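Local coordinates for protein dipeptidase AC. Metallo peptidase. MEROPS family M19 (Rhodobacter sphaeroides, PDB 3LY0) that probably hydrolyses dipeptides as a two-zinc metallopeptidase of family M19, and here holds a phosphinate mimic of L-Ala-D-Ala in its active site, at residues Asp11-Phe16 and Gly304-Gly309; Gly52-Ile57 and Ile135-Gly140. One frame throughout, in Å; residues are numbered along the deposited sequence.

Interaction 1: residues Asp11-Phe16 and Gly304-Gly309; sequences DGHNDF and GSDFDG. With ZN (zinc ion), chain D; LY0 ((2R)-3-[(R)-[(1R)-1-aminoethyl](hydroxy)phosphoryl]-2-methylpropanoic acid), chain C.
The carboxylate of Asp-11, swung anti to its own backbone N (chi1 -175°), meets the start of 304-309 with both oxygens. OD1 of Asp-11 accepts from Ser-305 N at 2.8 Å through its syn lone pair. Asp-11 OD2 takes the N-H of His-13 from above the carboxylate plane, closing an Asx turn, and lies 2.7 Å from Ser-305 OG. Ser-305 OG is also 3.1 Å from His-13 O, so its single proton has two acceptors in reach; as an acceptor, OG receives Phe-307 N in an ST turn. His-13 O has a settled donor in Asp-306 N, though that bond is bent (135° at H). Asp-15 N donates to Phe-307 O at 2.9 Å, nearly along the C=O axis, and a water bridges Asp-15 O and Asp-308 O. OD2 of Asp-308, at the in-plane edge of the Phe-16 ring, is salt-bridged to Arg-19, while its OD1 accepts from His-39 N.

With the backbone so held, His-13 NE2 (2.2 Å) and both oxygens of Asp-15 bind one zinc, which Glu-139 and the phosphinate inhibitor's N1 and O31 complete. Asp-306 OD2 accepts from Asn-264 ND2; Asp-306 OD1 lies 2.7 Å from inhibitor O31 and 3.2 Å from Asp-15 OD2. OD1 is no zinc ligand here, and its short approach to O31 is consistent with a shared proton; nearby negative charge would favour a raised Asp-306 pKa, the zinc oppose it.

Interaction 2: residues Gly52-Ile57 and Ile135-Gly140; sequences GGFFAI and IMHMEG. With ZN (zinc ion), chain D; ZN (zinc ion), chain E; LY0 ((2R)-3-[(R)-[(1R)-1-aminoethyl](hydroxy)phosphoryl]-2-methylpropanoic acid), chain C.
Phe-54 lays one ring face against Ile-135, whose CD1 stands 3.9 Å from the ring centroid and only 13° off the normal, a CH-pi contact over the ring centre. Both side chains run the same way, CG of Phe-54 and CG1 of Ile-135 each being anti to its carbonyl carbon, and CG2 of Ile-135 adds a touch at CD1 on the rim of the Phe-54 ring. An alanine in place of Phe-54 would lose this ring, and would probably loosen the packing around Ile-135 and Trp-347, whose ring also meets it. Next on the same face, Ala-56 CB lies at the edge of the His-137 imidazole, 3.7 Å from CD2, while ND1 of that ring is hydrogen-bonded to Ser-161 on strand 159-163.

The backbones are neighbouring parallel strands of the TIM-barrel-like fold of this family, their short axes at 40°. Five bonds alternate between them, from Ile-135 N to Gly-53 O (2.9 Å) through to Glu-139 N to Ile-57 O (2.8 Å). That last donor approaches from above the carbonyl plane, as does His-137 N at Phe-55 O, the longest of the five at 3.1 Å. On the other face the side chains of Ile-57 and Met-136 cross obliquely, Ile-57 CD1 reaching Met-136 CG at 3.8 Å; against helix 89-109, Ile-57 packs on Ala-100 and Met-136 on Leu-103.

At the C-terminal strand end, the extended chain of Glu-139, its CG anti to the backbone N, carries its carboxylate between the two zincs: OE1 binds one and OE2 the other, each at 2.1 Å. Inhibitor O31 bridges the same pair of ions.

Both contacts are buried, their centres 9 Å apart, and they share one zinc and the inhibitor. Interaction 2 joins two regular strands, so its chemistry is repeated backbone bonding plus apolar side chains, with a single polar side chain reaching the metals. Interaction 1 pairs a cornering segment with an irregular loop; carboxylates and a hydroxyl there do much of the bonding. Probable hydrogen bonds join the two, Asp-11 N to Gly-52 O (2.8 Å) and Asp-11 O to Phe-54 N (3.0 Å): strand 9-11 pairs with 50-57 and 50-57 with 132-139, so 52-57 lies between the other two. At the metal, ligands from different contacts come within 3.0 Å, His-13 NE2 to Glu-139 OE1.

Interaction 1: residues Asp11-Phe16 and Gly304-Gly309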
loop_
_atom_site.group_PDB
_atom_site.type_symbol
_atom_site.label_atom_id
_atom_site.label_comp_id
_atom_site.label_asym_id
_atom_site.label_seq_id
_atom_site.Cartn_x
_atom_site.Cartn_y
_atom_site.Cartn_z
ATOM N N ASP A 11 -7.687 0.556 -5.294
ATOM C CA ASP A 11 -6.682 -0.211 -4.565
ATOM C C ASP A 11 -5.779 0.615 -3.654
ATOM O O ASP A 11 -5.405 1.753 -3.971
ATOM C CB ASP A 11 -5.798 -0.969 -5.543
ATOM C CG ASP A 11 -4.825 -1.861 -4.841
ATOM O OD1 ASP A 11 -5.280 -2.851 -4.230
ATOM O OD2 ASP A 11 -3.607 -1.564 -4.886
ATOM N N GLY A 12 -5.376 -0.001 -2.549
ATOM C CA GLY A 12 -4.635 0.686 -1.499
ATOM C C GLY A 12 -3.141 0.892 -1.712
ATOM O O GLY A 12 -2.555 1.738 -1.043
ATOM N N HIS A 13 -2.509 0.135 -2.605
ATOM C CA HIS A 13 -1.055 0.220 -2.740
ATOM C C HIS A 13 -0.499 -0.531 -3.935
ATOM O O HIS A 13 -0.657 -1.748 -4.021
ATOM C CB HIS A 13 -0.368 -0.341 -1.487
ATOM C CG HIS A 13 1.104 -0.087 -1.457
ATOM N ND1 HIS A 13 1.641 1.063 -0.915
ATOM C CD2 HIS A 13 2.155 -0.810 -1.922
ATOM C CE1 HIS A 13 2.956 1.022 -1.022
ATOM N NE2 HIS A 13 3.295 -0.096 -1.633
ATOM N N ASN A 14 0.187 0.179 -4.830
ATOM C CA ASN A 14 0.959 -0.516 -5.858
ATOM C C ASN A 14 2.303 0.145 -6.082
ATOM O O ASN A 14 2.476 1.325 -5.773
ATOM C CB ASN A 14 0.178 -0.638 -7.183
ATOM C CG ASN A 14 0.223 0.632 -8.011
ATOM O OD1 ASN A 14 1.261 0.997 -8.568
ATOM N ND2 ASN A 14 -0.916 1.309 -8.110
ATOM N N ASP A 15 3.247 -0.635 -6.606
ATOM C CA ASP A 15 4.589 -0.154 -6.882
ATOM C C ASP A 15 4.909 -0.105 -8.374
ATOM O O ASP A 15 6.053 -0.289 -8.777
ATOM C CB ASP A 15 5.611 -1.010 -6.136
ATOM C CG ASP A 15 5.498 -0.851 -4.636
ATOM O OD1 ASP A 15 5.773 0.259 -4.130
ATOM O OD2 ASP A 15 5.116 -1.815 -3.953
ATOM N N PHE A 16 3.898 0.164 -9.194
ATOM C CA PHE A 16 4.141 0.312 -10.621
ATOM C C PHE A 16 5.238 1.334 -10.926
ATOM O O PHE A 16 6.009 1.147 -11.861
ATOM C CB PHE A 16 2.858 0.697 -11.349
ATOM C CG PHE A 16 3.033 0.855 -12.826
ATOM C CD1 PHE A 16 3.023 2.113 -13.396
ATOM C CD2 PHE A 16 3.239 -0.254 -13.632
ATOM C CE1 PHE A 16 3.190 2.272 -14.761
ATOM C CE2 PHE A 16 3.415 -0.111 -14.993
ATOM C CZ PHE A 16 3.386 1.157 -15.561
ATOM N N GLY A 304 -5.508 -3.823 -0.803
ATOM C CA GLY A 304 -4.211 -3.160 -0.782
ATOM C C GLY A 304 -3.187 -4.049 -1.463
ATOM O O GLY A 304 -2.240 -4.522 -0.822
ATOM N N SER A 305 -3.388 -4.239 -2.762
ATOM C CA SER A 305 -2.794 -5.322 -3.550
ATOM C C SER A 305 -1.304 -5.560 -3.337
ATOM O O SER A 305 -0.868 -6.709 -3.210
ATOM C CB SER A 305 -3.041 -5.061 -5.042
ATOM O OG SER A 305 -2.349 -3.900 -5.483
ATOM N N ASP A 306 -0.531 -4.476 -3.326
ATOM C CA ASP A 306 0.918 -4.566 -3.455
ATOM C C ASP A 306 1.285 -5.063 -4.852
ATOM O O ASP A 306 2.347 -5.656 -5.049
ATOM C CB ASP A 306 1.517 -5.478 -2.376
ATOM C CG ASP A 306 2.779 -4.896 -1.745
ATOM O OD1 ASP A 306 3.299 -3.853 -2.217
ATOM O OD2 ASP A 306 3.252 -5.490 -0.756
ATOM N N PHE A 307 0.416 -4.809 -5.831
ATOM C CA PHE A 307 0.773 -5.087 -7.225
ATOM C C PHE A 307 2.133 -4.467 -7.567
ATOM O O PHE A 307 2.407 -3.301 -7.240
ATOM C CB PHE A 307 -0.269 -4.538 -8.210
ATOM C CG PHE A 307 -1.518 -5.374 -8.351
ATOM C CD1 PHE A 307 -1.458 -6.754 -8.454
ATOM C CD2 PHE A 307 -2.764 -4.750 -8.435
ATOM C CE1 PHE A 307 -2.624 -7.506 -8.613
ATOM C CE2 PHE A 307 -3.925 -5.494 -8.586
ATOM C CZ PHE A 307 -3.852 -6.870 -8.670
ATOM N N ASP A 308 2.970 -5.264 -8.234
ATOM C CA ASP A 308 4.327 -4.889 -8.649
ATOM C C ASP A 308 5.315 -4.670 -7.505
ATOM O O ASP A 308 6.457 -4.268 -7.733
ATOM C CB ASP A 308 4.304 -3.724 -9.644
ATOM C CG ASP A 308 3.926 -4.173 -11.048
ATOM O OD1 ASP A 308 4.380 -5.265 -11.449
ATOM O OD2 ASP A 308 3.180 -3.451 -11.740
ATOM N N GLY A 309 4.889 -4.978 -6.281
ATOM C CA GLY A 309 5.772 -4.901 -5.127
ATOM C C GLY A 309 6.084 -6.237 -4.465
ATOM O O GLY A 309 7.017 -6.323 -3.672
HETATM ZN ZN ZN D . 5.410 -0.646 -2.091
HETATM P P LY0 C . 6.612 -3.271 -0.711
HETATM C C1 LY0 C . 9.181 -3.196 -1.806
HETATM N N1 LY0 C . 7.649 -1.285 -2.186
HETATM C C2 LY0 C . 7.759 -2.723 -2.021
HETATM C C4 LY0 C . 6.426 -5.099 -0.752
HETATM C C5 LY0 C . 6.568 -5.790 0.575
HETATM C C6 LY0 C . 5.773 -5.128 1.669
HETATM C C7 LY0 C . 6.427 -7.289 0.518
HETATM O O31 LY0 C . 5.310 -2.561 -0.993
HETATM O O32 LY0 C . 7.154 -2.781 0.673
HETATM O O61 LY0 C . 6.025 -5.463 2.959
HETATM O O62 LY0 C . 4.918 -4.261 1.421
HETATM O O HOH W 1 7.906 -2.497 -9.173
#

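Interaction 2: residues Gly52-Ile57 and Ile135-Gly140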
loop_
_atom_site.group_PDB
_atom_site.type_symbol
_atom_site.label_atom_id
_atom_site.label_comp_id
_atom_site.label_asym_id
_atom_site.label_seq_id
_atom_site.Cartn_x
_atom_site.Cartn_y
_atom_site.Cartn_z
ATOM N N GLY A 52 -8.534 2.467 -10.050
ATOM C CA GLY A 52 -7.523 3.397 -9.596
ATOM C C GLY A 52 -6.906 2.906 -8.305
ATOM O O GLY A 52 -7.259 1.848 -7.784
ATOM N N GLY A 53 -5.978 3.696 -7.777
ATOM C CA GLY A 53 -5.347 3.329 -6.525
ATOM C C GLY A 53 -4.277 4.292 -6.066
ATOM O O GLY A 53 -4.010 5.320 -6.702
ATOM N N PHE A 54 -3.672 3.945 -4.930
ATOM C CA PHE A 54 -2.502 4.654 -4.439
ATOM C C PHE A 54 -1.276 4.145 -5.196
ATOM O O PHE A 54 -1.009 2.930 -5.205
ATOM C CB PHE A 54 -2.270 4.360 -2.952
ATOM C CG PHE A 54 -3.323 4.905 -2.015
ATOM C CD1 PHE A 54 -3.045 6.005 -1.204
ATOM C CD2 PHE A 54 -4.557 4.281 -1.880
ATOM C CE1 PHE A 54 -3.995 6.486 -0.302
ATOM C CE2 PHE A 54 -5.500 4.745 -0.980
ATOM C CZ PHE A 54 -5.224 5.852 -0.191
ATOM N N PHE A 55 -0.534 5.077 -5.792
ATOM C CA PHE A 55 0.714 4.784 -6.492
ATOM C C PHE A 55 1.886 5.207 -5.616
ATOM O O PHE A 55 2.106 6.393 -5.389
ATOM C CB PHE A 55 0.735 5.506 -7.850
ATOM C CG PHE A 55 -0.174 4.876 -8.866
ATOM C CD1 PHE A 55 0.339 4.047 -9.857
ATOM C CD2 PHE A 55 -1.544 5.085 -8.803
ATOM C CE1 PHE A 55 -0.509 3.430 -10.780
ATOM C CE2 PHE A 55 -2.398 4.465 -9.712
ATOM C CZ PHE A 55 -1.879 3.649 -10.698
ATOM N N ALA A 56 2.609 4.216 -5.109
ATOM C CA ALA A 56 3.671 4.462 -4.149
ATOM C C ALA A 56 4.956 4.945 -4.786
ATOM O O ALA A 56 5.434 4.383 -5.779
ATOM C CB ALA A 56 3.937 3.199 -3.331
ATOM N N ILE A 57 5.506 5.988 -4.176
ATOM C CA ILE A 57 6.878 6.416 -4.391
ATOM C C ILE A 57 7.678 5.782 -3.262
ATOM O O ILE A 57 7.495 6.127 -2.098
ATOM C CB ILE A 57 6.977 7.946 -4.311
ATOM C CG1 ILE A 57 6.196 8.595 -5.464
ATOM C CG2 ILE A 57 8.440 8.401 -4.277
ATOM C CD1 ILE A 57 5.937 10.060 -5.270
ATOM N N ILE A 135 -3.605 8.180 -6.670
ATOM C CA ILE A 135 -3.216 9.015 -5.538
ATOM C C ILE A 135 -1.701 8.933 -5.382
ATOM O O ILE A 135 -1.140 7.838 -5.296
ATOM C CB ILE A 135 -3.887 8.548 -4.234
ATOM C CG1 ILE A 135 -5.413 8.629 -4.349
ATOM C CG2 ILE A 135 -3.382 9.366 -3.035
ATOM C CD1 ILE A 135 -6.146 8.059 -3.153
ATOM N N MET A 136 -1.041 10.090 -5.368
ATOM C CA MET A 136 0.400 10.137 -5.093
ATOM C C MET A 136 0.680 9.815 -3.622
ATOM O O MET A 136 0.228 10.528 -2.714
ATOM C CB MET A 136 0.972 11.510 -5.473
ATOM C CG MET A 136 2.493 11.617 -5.323
ATOM S SD MET A 136 3.199 13.284 -5.675
ATOM C CE MET A 136 2.621 13.558 -7.362
ATOM N N HIS A 137 1.440 8.745 -3.413
ATOM C CA HIS A 137 1.707 8.188 -2.096
ATOM C C HIS A 137 3.204 8.057 -1.909
ATOM O O HIS A 137 3.913 7.700 -2.848
ATOM C CB HIS A 137 1.074 6.795 -1.990
ATOM C CG HIS A 137 1.451 6.049 -0.745
ATOM N ND1 HIS A 137 0.832 6.270 0.467
ATOM C CD2 HIS A 137 2.384 5.092 -0.526
ATOM C CE1 HIS A 137 1.363 5.472 1.378
ATOM N NE2 HIS A 137 2.307 4.748 0.802
ATOM N N MET A 138 3.693 8.338 -0.704
ATOM C CA MET A 138 5.109 8.157 -0.398
ATOM C C MET A 138 5.247 7.034 0.629
ATOM O O MET A 138 4.689 7.118 1.716
ATOM C CB MET A 138 5.670 9.484 0.149
ATOM C CG MET A 138 7.152 9.503 0.503
ATOM S SD MET A 138 7.782 11.198 0.749
ATOM C CE MET A 138 7.407 11.865 -0.843
ATOM N N GLU A 139 5.961 5.971 0.268
ATOM C CA GLU A 139 6.141 4.817 1.141
ATOM C C GLU A 139 7.516 4.932 1.763
ATOM O O GLU A 139 8.507 4.533 1.153
ATOM C CB GLU A 139 6.042 3.525 0.330
ATOM C CG GLU A 139 6.311 2.264 1.153
ATOM C CD GLU A 139 5.966 0.984 0.403
ATOM O OE1 GLU A 139 6.030 0.972 -0.841
ATOM O OE2 GLU A 139 5.623 -0.009 1.052
ATOM N N GLY A 140 7.569 5.462 2.983
ATOM C CA GLY A 140 8.832 5.830 3.616
ATOM C C GLY A 140 9.091 7.287 3.311
ATOM O O GLY A 140 9.003 7.714 2.160
HETATM ZN ZN ZN D . 5.410 -0.646 -2.091
HETATM ZN ZN ZN E . 5.156 -2.040 1.300
HETATM P P LY0 C . 6.612 -3.271 -0.711
HETATM C C1 LY0 C . 9.181 -3.196 -1.806
HETATM N N1 LY0 C . 7.649 -1.285 -2.186
HETATM C C2 LY0 C . 7.759 -2.723 -2.021
HETATM C C4 LY0 C . 6.426 -5.099 -0.752
HETATM C C5 LY0 C . 6.568 -5.790 0.575
HETATM C C6 LY0 C . 5.773 -5.128 1.669
HETATM C C7 LY0 C . 6.427 -7.289 0.518
HETATM O O31 LY0 C . 5.310 -2.561 -0.993
HETATM O O32 LY0 C . 7.154 -2.781 0.673
HETATM O O61 LY0 C . 6.025 -5.463 2.959
HETATM O O62 LY0 C . 4.918 -4.261 1.421
HETATM O O HOH W 2 9.755 7.455 -0.964
#